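Local coordinates for 2L protein (PDB 3IT8) that adopts an MHC class I-like fold and probably binds and neutralises the host cytokine tumour necrosis factor on behalf of the virus, at residues 9-12 with 16-19. Numbering follows the deposited sequence.
Sequences VTLK and LYDG
Leu-11 lays its CD2 methyl over one face of the Tyr-17 ring. That methyl sits 3.7 Å from the Tyr-17 ring centroid, 18° off the normal, in a CH-pi contact, while Leu-11 CG comes 3.5 Å from Tyr-17 CE2. With CG of Tyr-17 anti to the carbonyl carbon (chi1 -70°), the ring runs alongside the leucine, both side chains pointing the same way. Next to this pair, Thr-10 and Asp-18 form an antiparallel hydrogen-bonded pair: Asp-18 N donates to Thr-10 O over 2.8 Å, and Thr-10 N returns a bond to Asp-18 O, whose position is less certain. Lys-12 carries its methylene chain past the Asp-18 carboxylate, but its NZ stays 4.9 Å from Asp-18 OD2, too far for a salt bridge; OD1 is instead hydrogen-bonded to His-37. Val-9 and Gly-19 form the next, non-hydrogen-bonded pair, and the Val-9 side chain, on the face of the sheet away from Thr-10 and Asp-18, packs on Met-73 and Leu-77 of helix 61-82. Tyr-17 also touches that helix, and its backbone O accepts a bond from Tyr-70 OH. The turn end of this hairpin in the MHC-like platform is thus held by backbone pairing and apolar packing, any Lys-12 to Asp-18 attraction acting at longer range.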
loop_
_atom_site.group_PDB
_atom_site.type_symbol
_atom_site.label_atom_id
_atom_site.label_comp_id
_atom_site.label_asym_id
_atom_site.label_seq_id
_atom_site.Cartn_x
_atom_site.Cartn_y
_atom_site.Cartn_z
ATOM N N VAL D 9 46.144 11.217 -15.780
ATOM C CA VAL D 9 47.538 11.423 -15.403
ATOM C C VAL D 9 48.375 10.970 -16.622
ATOM O O VAL D 9 48.072 9.955 -17.267
ATOM C CB VAL D 9 47.943 10.635 -14.141
ATOM C CG1 VAL D 9 46.946 10.893 -13.049
ATOM C CG2 VAL D 9 48.046 9.175 -14.444
ATOM N N THR D 10 49.409 11.737 -16.947
ATOM C CA THR D 10 50.266 11.422 -18.084
ATOM C C THR D 10 51.732 11.394 -17.692
ATOM O O THR D 10 52.146 12.125 -16.791
ATOM C CB THR D 10 50.101 12.466 -19.169
ATOM O OG1 THR D 10 48.740 12.900 -19.199
ATOM C CG2 THR D 10 50.443 11.878 -20.513
ATOM N N LEU D 11 52.520 10.560 -18.365
ATOM C CA LEU D 11 53.939 10.479 -18.062
ATOM C C LEU D 11 54.668 11.643 -18.707
ATOM O O LEU D 11 55.855 11.849 -18.458
ATOM C CB LEU D 11 54.535 9.167 -18.562
ATOM C CG LEU D 11 55.229 8.345 -17.472
ATOM C CD1 LEU D 11 55.961 7.183 -18.104
ATOM C CD2 LEU D 11 56.206 9.214 -16.693
ATOM N N LYS D 12 53.953 12.404 -19.530
ATOM C CA LYS D 12 54.544 13.559 -20.206
ATOM C C LYS D 12 55.878 13.147 -20.803
ATOM O O LYS D 12 56.148 11.958 -20.927
ATOM C CB LYS D 12 54.758 14.715 -19.225
ATOM C CG LYS D 12 53.712 15.808 -19.313
ATOM C CD LYS D 12 53.717 16.442 -20.686
ATOM C CE LYS D 12 52.699 17.571 -20.804
ATOM N NZ LYS D 12 52.777 18.277 -22.131
ATOM N N LEU D 16 58.140 13.723 -14.429
ATOM C CA LEU D 16 56.973 13.751 -13.592
ATOM C C LEU D 16 55.723 13.266 -14.314
ATOM O O LEU D 16 55.717 13.063 -15.529
ATOM C CB LEU D 16 56.780 15.181 -13.091
ATOM C CG LEU D 16 58.100 15.941 -12.890
ATOM C CD1 LEU D 16 57.805 17.375 -12.501
ATOM C CD2 LEU D 16 58.953 15.252 -11.828
ATOM N N TYR D 17 54.666 13.078 -13.535
ATOM C CA TYR D 17 53.390 12.634 -14.047
ATOM C C TYR D 17 52.451 13.807 -13.908
ATOM O O TYR D 17 52.238 14.317 -12.805
ATOM C CB TYR D 17 52.852 11.476 -13.216
ATOM C CG TYR D 17 53.600 10.184 -13.369
ATOM C CD1 TYR D 17 54.821 9.977 -12.738
ATOM C CD2 TYR D 17 53.080 9.163 -14.155
ATOM C CE1 TYR D 17 55.505 8.779 -12.891
ATOM C CE2 TYR D 17 53.753 7.964 -14.316
ATOM C CZ TYR D 17 54.963 7.778 -13.686
ATOM O OH TYR D 17 55.639 6.599 -13.864
ATOM N N ASP D 18 51.891 14.249 -15.024
ATOM C CA ASP D 18 50.946 15.358 -14.979
ATOM C C ASP D 18 49.541 14.872 -14.704
ATOM O O ASP D 18 49.205 13.737 -15.001
ATOM C CB ASP D 18 50.947 16.150 -16.278
ATOM C CG ASP D 18 51.904 17.316 -16.236
ATOM O OD1 ASP D 18 52.015 17.950 -15.160
ATOM O OD2 ASP D 18 52.533 17.605 -17.277
ATOM N N GLY D 19 48.720 15.737 -14.126
ATOM C CA GLY D 19 47.360 15.349 -13.823
ATOM C C GLY D 19 46.370 16.457 -14.126
ATOM O O GLY D 19 46.593 17.623 -13.826
#